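PDB 4IC4: oxysterol-binding protein homolog 3 from Saccharomyces cerevisiae, which carries lipids in a hydrophobic pocket between membranes, in phosphoinositide-coupled non-vesicular transport that helps maintain intracellular sterol distribution. Local coordinates for residues N121-A125 against L345-Q349; L323-I327 against W341-L345; I140-V144 against P361-E365. All coordinates share one frame; numbering follows the deposited sequence.

Contact 1. Residues N121-A125 against L345-Q349; sequences NPLLA and LEQLQ
L124 and Q349 join the loop after strand 118-120 to helix 335-354 at the phosphatidylinositol 4-phosphate site of the OSBP-related domain, whose ligand residues include E346 to Q349. One direct hydrogen bond crosses: the backbone N of L124 donates to OE1 of Q349 at 2.8 Å, lying in the carbonyl plane of the amide. Q349 gets there with CG anti to its backbone N (chi1 174°) and the chain extended beyond, a full-length reach from the helix to the loop.

Apolar contact comes from L123, a buried side chain turned toward the helix. Its CD1 meets CD2 of L345 at 3.8 Å, the two leucines crossing at about a right angle. The other methyl, CD2, passes beside the carboxylate of E346 and the amide of Q349, so one branch packs on hydrocarbon and the other on polar groups.

Three waters fill in the polar links. Water 1 lies between the carbonyl O of N121 and OE1 of E346. Water 2 donates to O of P122 and to OE2 of E346 while accepting from NE2 of Q349, consistent with the amide's orientation, which the N-H of L124 at OE1 also supports. H146, another residue of the lipid site, touches the Q349 side chain, and NZ of K143 also hydrogen-bonds to O of P122. The last water gives Q349 OE1 its second donor: water 3 lies 2.8 Å from that oxygen and 2.7 Å from O of L124, bridging the two.

Contact 2. Residues L323-I327 against W341-L345; sequences LRPDI and WKLKL
P325 lies over one face of the W341 indole, the chief apolar contact between helix 325-331 and helix 335-354. This is a CH-pi interaction: CB of P325 sits 3.7 Å from the centroid of the five-membered ring, only 12° off its normal. CG of the proline reaches farther across, to CE3 of W341 at 3.5 Å, so the pyrrolidine spans both rings of the indole. On the same side of the indole, this CG also meets CD1 of L345.

The backbones come close here, with CA of D326 4.9 Å from CA of W341. CB of D326 consequently stands 3.6 Å from CB of W341, and OD2 of D326 comes to CA of K342, without any hydrogen bond between the segments.

The polar work is done within 323-327. R324, at the N-cap position, grips D326 side-on: NE donates to OD1 at 3.1 Å and NH2 to OD2 at 2.7 Å, both nearly in the guanidinium plane and both on syn lone pairs. A bend at chi3 (57°) turns the arginine back to meet the acid. OD1 takes a second donor, N of I327 at 2.8 Å, which arrives from above the carboxylate plane. Three N-H groups thus hold the carboxylate and fix its rotation. CD2 of L345 packs against this ion pair, 3.5 Å from NE of R324.

Around the contact, F120 of strand 118-120 touches R324, D326 and I327, while the C-terminal residue W397 packs on R324, P325 and L345. NH1 of R324 makes a salt bridge with E126 and a hydrogen bond to O of N121. K342 sends NZ to O of M61, a residue of the phosphoinositide site, tying helix 335-354 to the segment between helix 44-50 and strand 66-67.

Contact 3. Residues I140-V144 against P361-E365; sequences ISEKV and PKYFE
Strand 137-145, part of the antiparallel beta barrel of the OSBP-related domain, here receives the turn that leads into strand 364-368, with E142 as the buried acid between them. Its carboxylate takes two successive backbone N-H groups: N of K362 donates to OE2 at 2.8 Å, on the syn side but 24° out of the carboxylate plane, and N of Y363 donates to the syn lone pair of OE1 at 2.9 Å. With chi1 at 180°, the fully stretched E142 side chain projects from the strand to these amides.

F364 lies along the strand. The ring turns its edge to two oxygens, with CD2 3.5 Å from OE1 of E142 and CZ 3.6 Å from the carbonyl O of I140. CG2 of I140 touches that same CZ, while CG1 of V144 reaches CB of F364 and CB of P361, each at 4.0 Å. P361 crosses the E142 side chain at about a right angle.

W372 of strand 371-374 packs on V144, P361 and F364, and Y381 of helix 381-386 meets the Y363 ring edge-to-face. The carboxylate of E142 thus pins the turn at 362-363, joining the small two-stranded sheet, 364-368 with 371-374, to the beta barrel of the OSBP-related domain.

In the fold
From the N terminus, the loop at 121-125 comes first, then strand 137-145 of the barrel, and both wait more than 200 residues for their partners. Contact 1 closes the first long loop onto helix 335-354; contact 3 closes the second onto the turn before strand 364-368, so the two cross. Contact 2 is short-range and nested inside the loop of contact 3. L345 is shared by contacts 1 and 2, which touch again where R324 meets N121. K143 links contacts 1 and 3 through P122 and A125. Contact 1 thus ties helix 335-354 to the loop between strands 118-120 and 127-132, contact 2 braces that helix against helix 325-331, and contact 3 holds the small sheet on strand 137-145.

Contact 1. Residues N121-A125 against L345-Q349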
loop_
_atom_site.group_PDB
_atom_site.type_symbol
_atom_site.label_atom_id
_atom_site.label_comp_id
_atom_site.label_asym_id
_atom_site.label_seq_id
_atom_site.Cartn_x
_atom_site.Cartn_y
_atom_site.Cartn_z
ATOM N N ASN A 121 -6.639 -3.107 10.574
ATOM C CA ASN A 121 -5.563 -2.336 11.185
ATOM C C ASN A 121 -4.551 -3.345 11.721
ATOM O O ASN A 121 -4.899 -4.236 12.492
ATOM C CB ASN A 121 -6.085 -1.496 12.354
ATOM C CG ASN A 121 -7.021 -0.400 11.909
ATOM O OD1 ASN A 121 -6.673 0.421 11.066
ATOM N ND2 ASN A 121 -8.219 -0.376 12.483
ATOM N N PRO A 122 -3.284 -3.232 11.308
ATOM C CA PRO A 122 -2.302 -4.190 11.818
ATOM C C PRO A 122 -2.081 -3.974 13.312
ATOM O O PRO A 122 -2.388 -2.913 13.853
ATOM C CB PRO A 122 -1.042 -3.858 11.021
ATOM C CG PRO A 122 -1.567 -3.212 9.772
ATOM C CD PRO A 122 -2.691 -2.355 10.286
ATOM N N LEU A 123 -1.552 -4.991 13.973
ATOM C CA LEU A 123 -1.246 -4.883 15.387
ATOM C C LEU A 123 0.167 -4.315 15.480
ATOM O O LEU A 123 0.953 -4.442 14.544
ATOM C CB LEU A 123 -1.264 -6.266 16.040
ATOM C CG LEU A 123 -2.585 -7.024 15.937
ATOM C CD1 LEU A 123 -2.402 -8.434 16.484
ATOM C CD2 LEU A 123 -3.670 -6.275 16.705
ATOM N N LEU A 124 0.486 -3.659 16.587
ATOM C CA LEU A 124 1.838 -3.161 16.754
ATOM C C LEU A 124 2.754 -4.392 16.678
ATOM O O LEU A 124 2.478 -5.420 17.299
ATOM C CB LEU A 124 1.989 -2.473 18.111
ATOM C CG LEU A 124 3.392 -1.992 18.483
ATOM C CD1 LEU A 124 3.884 -0.950 17.490
ATOM C CD2 LEU A 124 3.341 -1.401 19.882
ATOM N N ALA A 125 3.826 -4.280 15.901
ATOM C CA ALA A 125 4.805 -5.351 15.724
ATOM C C ALA A 125 4.372 -6.412 14.718
ATOM O O ALA A 125 5.089 -7.386 14.490
ATOM C CB ALA A 125 5.154 -5.995 17.068
ATOM N N LEU A 345 -8.004 -10.077 19.233
ATOM C CA LEU A 345 -6.681 -9.527 18.956
ATOM C C LEU A 345 -6.550 -8.104 19.491
ATOM O O LEU A 345 -5.516 -7.735 20.044
ATOM C CB LEU A 345 -6.396 -9.543 17.453
ATOM C CG LEU A 345 -5.649 -10.755 16.888
ATOM C CD1 LEU A 345 -6.442 -12.027 17.128
ATOM C CD2 LEU A 345 -5.401 -10.535 15.400
ATOM N N GLU A 346 -7.598 -7.304 19.321
ATOM C CA GLU A 346 -7.573 -5.928 19.801
ATOM C C GLU A 346 -7.476 -5.895 21.321
ATOM O O GLU A 346 -6.737 -5.092 21.895
ATOM C CB GLU A 346 -8.831 -5.187 19.343
ATOM C CG GLU A 346 -8.569 -4.068 18.348
ATOM C CD GLU A 346 -7.923 -4.556 17.069
ATOM O OE1 GLU A 346 -8.527 -5.412 16.386
ATOM O OE2 GLU A 346 -6.813 -4.084 16.743
ATOM N N GLN A 347 -8.219 -6.789 21.964
ATOM C CA GLN A 347 -8.243 -6.879 23.416
ATOM C C GLN A 347 -6.883 -7.312 23.972
ATOM O O GLN A 347 -6.407 -6.764 24.966
ATOM C CB GLN A 347 -9.338 -7.865 23.839
ATOM C CG GLN A 347 -9.894 -7.650 25.230
ATOM C CD GLN A 347 -8.902 -7.977 26.316
ATOM O OE1 GLN A 347 -8.412 -9.103 26.407
ATOM N NE2 GLN A 347 -8.602 -6.993 27.156
ATOM N N LEU A 348 -6.250 -8.293 23.335
ATOM C CA LEU A 348 -4.950 -8.756 23.804
ATOM C C LEU A 348 -3.925 -7.633 23.708
ATOM O O LEU A 348 -3.089 -7.457 24.594
ATOM C CB LEU A 348 -4.472 -9.957 22.980
ATOM C CG LEU A 348 -5.271 -11.250 23.148
ATOM C CD1 LEU A 348 -4.675 -12.314 22.242
ATOM C CD2 LEU A 348 -5.240 -11.708 24.602
ATOM N N GLN A 349 -3.987 -6.875 22.622
ATOM C CA GLN A 349 -3.060 -5.768 22.437
ATOM C C GLN A 349 -3.286 -4.674 23.479
ATOM O O GLN A 349 -2.327 -4.107 24.005
ATOM C CB GLN A 349 -3.208 -5.196 21.034
ATOM C CG GLN A 349 -2.394 -3.948 20.794
ATOM C CD GLN A 349 -2.352 -3.588 19.337
ATOM O OE1 GLN A 349 -1.373 -3.870 18.650
ATOM N NE2 GLN A 349 -3.426 -2.988 18.846
HETATM O O HOH W 1 -7.301 -5.112 13.528
HETATM O O HOH W 2 -4.164 -2.473 15.985
HETATM O O HOH W 3 0.707 -5.630 19.389
#

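Contact 2. Residues L323-I327 against W341-L345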
loop_
_atom_site.group_PDB
_atom_site.type_symbol
_atom_site.label_atom_id
_atom_site.label_comp_id
_atom_site.label_asym_id
_atom_site.label_seq_id
_atom_site.Cartn_x
_atom_site.Cartn_y
_atom_site.Cartn_z
ATOM N N LEU A 323 -0.772 -14.856 8.995
ATOM C CA LEU A 323 -1.078 -15.733 10.115
ATOM C C LEU A 323 -2.196 -15.203 11.010
ATOM O O LEU A 323 -2.564 -15.844 11.998
ATOM C CB LEU A 323 0.194 -15.992 10.934
ATOM C CG LEU A 323 1.347 -16.608 10.128
ATOM C CD1 LEU A 323 2.549 -16.849 11.033
ATOM C CD2 LEU A 323 0.889 -17.909 9.476
ATOM N N ARG A 324 -2.747 -14.041 10.673
ATOM C CA ARG A 324 -3.832 -13.482 11.477
ATOM C C ARG A 324 -5.106 -14.293 11.298
ATOM O O ARG A 324 -5.587 -14.490 10.179
ATOM C CB ARG A 324 -4.082 -12.015 11.123
ATOM C CG ARG A 324 -3.098 -11.098 11.817
ATOM C CD ARG A 324 -3.454 -9.637 11.702
ATOM N NE ARG A 324 -4.783 -9.308 12.210
ATOM C CZ ARG A 324 -5.159 -8.067 12.502
ATOM N NH1 ARG A 324 -4.301 -7.068 12.346
ATOM N NH2 ARG A 324 -6.391 -7.812 12.918
ATOM N N PRO A 325 -5.678 -14.765 12.411
ATOM C CA PRO A 325 -6.903 -15.568 12.365
ATOM C C PRO A 325 -8.171 -14.843 11.956
ATOM O O PRO A 325 -9.049 -15.439 11.326
ATOM C CB PRO A 325 -6.991 -16.142 13.778
ATOM C CG PRO A 325 -6.381 -15.076 14.608
ATOM C CD PRO A 325 -5.171 -14.659 13.789
ATOM N N ASP A 326 -8.283 -13.568 12.311
ATOM C CA ASP A 326 -9.476 -12.826 11.944
ATOM C C ASP A 326 -9.497 -12.559 10.443
ATOM O O ASP A 326 -10.528 -12.735 9.788
ATOM C CB ASP A 326 -9.585 -11.523 12.753
ATOM C CG ASP A 326 -8.318 -10.674 12.723
ATOM O OD1 ASP A 326 -7.240 -11.140 12.287
ATOM O OD2 ASP A 326 -8.410 -9.514 13.176
ATOM N N ILE A 327 -8.356 -12.167 9.889
ATOM C CA ILE A 327 -8.285 -11.912 8.459
ATOM C C ILE A 327 -8.538 -13.209 7.688
ATOM O O ILE A 327 -9.260 -13.215 6.689
ATOM C CB ILE A 327 -6.905 -11.346 8.047
ATOM C CG1 ILE A 327 -6.641 -10.021 8.774
ATOM C CG2 ILE A 327 -6.852 -11.163 6.526
ATOM C CD1 ILE A 327 -5.356 -9.308 8.342
ATOM N N TRP A 341 -12.557 -13.040 16.594
ATOM C CA TRP A 341 -11.103 -12.958 16.572
ATOM C C TRP A 341 -10.612 -11.513 16.506
ATOM O O TRP A 341 -9.627 -11.165 17.152
ATOM C CB TRP A 341 -10.535 -13.749 15.392
ATOM C CG TRP A 341 -10.271 -15.192 15.701
ATOM C CD1 TRP A 341 -10.882 -16.280 15.143
ATOM C CD2 TRP A 341 -9.301 -15.703 16.620
ATOM N NE1 TRP A 341 -10.346 -17.439 15.658
ATOM C CE2 TRP A 341 -9.375 -17.114 16.566
ATOM C CE3 TRP A 341 -8.373 -15.107 17.483
ATOM C CZ2 TRP A 341 -8.555 -17.936 17.343
ATOM C CZ3 TRP A 341 -7.556 -15.927 18.258
ATOM C CH2 TRP A 341 -7.654 -17.326 18.180
ATOM N N LYS A 342 -11.287 -10.677 15.717
ATOM C CA LYS A 342 -10.887 -9.278 15.609
ATOM C C LYS A 342 -10.920 -8.645 16.998
ATOM O O LYS A 342 -9.960 -8.006 17.428
ATOM C CB LYS A 342 -11.823 -8.526 14.655
ATOM C CG LYS A 342 -11.426 -7.073 14.425
ATOM C CD LYS A 342 -12.283 -6.416 13.353
ATOM C CE LYS A 342 -11.902 -4.953 13.180
ATOM N NZ LYS A 342 -12.733 -4.280 12.143
ATOM N N LEU A 343 -12.025 -8.845 17.707
ATOM C CA LEU A 343 -12.166 -8.303 19.054
ATOM C C LEU A 343 -11.102 -8.866 19.991
ATOM O O LEU A 343 -10.547 -8.145 20.820
ATOM C CB LEU A 343 -13.559 -8.619 19.600
ATOM C CG LEU A 343 -14.721 -7.981 18.836
ATOM C CD1 LEU A 343 -16.043 -8.489 19.388
ATOM C CD2 LEU A 343 -14.639 -6.464 18.947
ATOM N N LYS A 344 -10.814 -10.156 19.853
ATOM C CA LYS A 344 -9.818 -10.807 20.693
ATOM C C LYS A 344 -8.417 -10.231 20.487
ATOM O O LYS A 344 -7.719 -9.932 21.451
ATOM C CB LYS A 344 -9.803 -12.314 20.424
ATOM C CG LYS A 344 -8.673 -13.070 21.122
ATOM C CD LYS A 344 -8.702 -12.884 22.636
ATOM C CE LYS A 344 -9.919 -13.540 23.264
ATOM N NZ LYS A 344 -9.909 -13.391 24.747
ATOM N N LEU A 345 -8.004 -10.077 19.233
ATOM C CA LEU A 345 -6.681 -9.527 18.956
ATOM C C LEU A 345 -6.550 -8.104 19.491
ATOM O O LEU A 345 -5.516 -7.735 20.044
ATOM C CB LEU A 345 -6.396 -9.543 17.453
ATOM C CG LEU A 345 -5.649 -10.755 16.888
ATOM C CD1 LEU A 345 -6.442 -12.027 17.128
ATOM C CD2 LEU A 345 -5.401 -10.535 15.400
#

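Contact 3. Residues I140-V144 against P361-E365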
loop_
_atom_site.group_PDB
_atom_site.type_symbol
_atom_site.label_atom_id
_atom_site.label_comp_id
_atom_site.label_asym_id
_atom_site.label_seq_id
_atom_site.Cartn_x
_atom_site.Cartn_y
_atom_site.Cartn_z
ATOM N N ILE A 140 9.845 -6.236 3.096
ATOM C CA ILE A 140 9.527 -6.536 4.482
ATOM C C ILE A 140 8.904 -5.262 5.055
ATOM O O ILE A 140 9.318 -4.151 4.722
ATOM C CB ILE A 140 10.766 -6.956 5.321
ATOM C CG1 ILE A 140 10.329 -7.240 6.763
ATOM C CG2 ILE A 140 11.823 -5.867 5.310
ATOM C CD1 ILE A 140 9.285 -8.336 6.895
ATOM N N SER A 141 7.880 -5.427 5.883
ATOM C CA SER A 141 7.209 -4.295 6.497
ATOM C C SER A 141 6.831 -4.639 7.932
ATOM O O SER A 141 6.687 -5.813 8.285
ATOM C CB SER A 141 5.959 -3.913 5.696
ATOM O OG SER A 141 4.999 -4.957 5.668
ATOM N N GLU A 142 6.668 -3.610 8.752
ATOM C CA GLU A 142 6.328 -3.800 10.154
ATOM C C GLU A 142 5.596 -2.576 10.692
ATOM O O GLU A 142 5.891 -1.448 10.298
ATOM C CB GLU A 142 7.624 -4.034 10.949
ATOM C CG GLU A 142 7.451 -4.251 12.445
ATOM C CD GLU A 142 8.733 -4.721 13.136
ATOM O OE1 GLU A 142 9.838 -4.329 12.705
ATOM O OE2 GLU A 142 8.633 -5.476 14.127
ATOM N N LYS A 143 4.615 -2.794 11.562
ATOM C CA LYS A 143 3.937 -1.659 12.176
ATOM C C LYS A 143 4.855 -1.300 13.340
ATOM O O LYS A 143 5.005 -2.086 14.280
ATOM C CB LYS A 143 2.555 -2.038 12.697
ATOM C CG LYS A 143 1.837 -0.855 13.331
ATOM C CD LYS A 143 0.425 -1.203 13.729
ATOM C CE LYS A 143 -0.272 -0.003 14.351
ATOM N NZ LYS A 143 -1.683 -0.320 14.705
ATOM N N VAL A 144 5.477 -0.124 13.273
ATOM C CA VAL A 144 6.430 0.294 14.299
ATOM C C VAL A 144 5.897 1.208 15.403
ATOM O O VAL A 144 6.579 1.436 16.408
ATOM C CB VAL A 144 7.667 0.957 13.644
ATOM C CG1 VAL A 144 8.349 -0.037 12.706
ATOM C CG2 VAL A 144 7.253 2.206 12.870
ATOM N N PRO A 361 8.994 -3.158 18.085
ATOM C CA PRO A 361 9.250 -3.581 16.703
ATOM C C PRO A 361 10.651 -4.186 16.656
ATOM O O PRO A 361 11.526 -3.798 17.433
ATOM C CB PRO A 361 9.118 -2.281 15.905
ATOM C CG PRO A 361 9.420 -1.212 16.914
ATOM C CD PRO A 361 8.722 -1.714 18.151
ATOM N N LYS A 362 10.867 -5.124 15.739
ATOM C CA LYS A 362 12.148 -5.820 15.671
ATOM C C LYS A 362 13.051 -5.598 14.465
ATOM O O LYS A 362 14.268 -5.763 14.572
ATOM C CB LYS A 362 11.900 -7.327 15.761
ATOM C CG LYS A 362 11.012 -7.786 16.905
ATOM C CD LYS A 362 11.696 -7.609 18.244
ATOM C CE LYS A 362 10.979 -8.385 19.338
ATOM N NZ LYS A 362 9.576 -7.944 19.566
ATOM N N TYR A 363 12.476 -5.225 13.328
ATOM C CA TYR A 363 13.263 -5.118 12.101
ATOM C C TYR A 363 13.591 -3.734 11.572
ATOM O O TYR A 363 14.301 -3.596 10.572
ATOM C CB TYR A 363 12.556 -5.959 11.034
ATOM C CG TYR A 363 12.147 -7.296 11.608
ATOM C CD1 TYR A 363 13.109 -8.192 12.076
ATOM C CD2 TYR A 363 10.801 -7.621 11.796
ATOM C CE1 TYR A 363 12.749 -9.367 12.725
ATOM C CE2 TYR A 363 10.425 -8.801 12.444
ATOM C CZ TYR A 363 11.407 -9.666 12.908
ATOM O OH TYR A 363 11.053 -10.815 13.571
ATOM N N PHE A 364 13.082 -2.716 12.250
ATOM C CA PHE A 364 13.318 -1.334 11.864
ATOM C C PHE A 364 13.698 -0.545 13.103
ATOM O O PHE A 364 13.250 -0.861 14.207
ATOM C CB PHE A 364 12.048 -0.728 11.255
ATOM C CG PHE A 364 11.660 -1.332 9.941
ATOM C CD1 PHE A 364 12.084 -0.761 8.748
ATOM C CD2 PHE A 364 10.886 -2.486 9.895
ATOM C CE1 PHE A 364 11.746 -1.333 7.526
ATOM C CE2 PHE A 364 10.543 -3.066 8.674
ATOM C CZ PHE A 364 10.975 -2.488 7.489
ATOM N N GLU A 365 14.523 0.479 12.912
ATOM C CA GLU A 365 14.950 1.332 14.011
ATOM C C GLU A 365 14.622 2.777 13.656
ATOM O O GLU A 365 14.683 3.166 12.491
ATOM C CB GLU A 365 16.452 1.170 14.260
ATOM C CG GLU A 365 17.331 1.570 13.089
ATOM C CD GLU A 365 18.802 1.325 13.366
ATOM O OE1 GLU A 365 19.637 1.676 12.507
ATOM O OE2 GLU A 365 19.119 0.777 14.443
#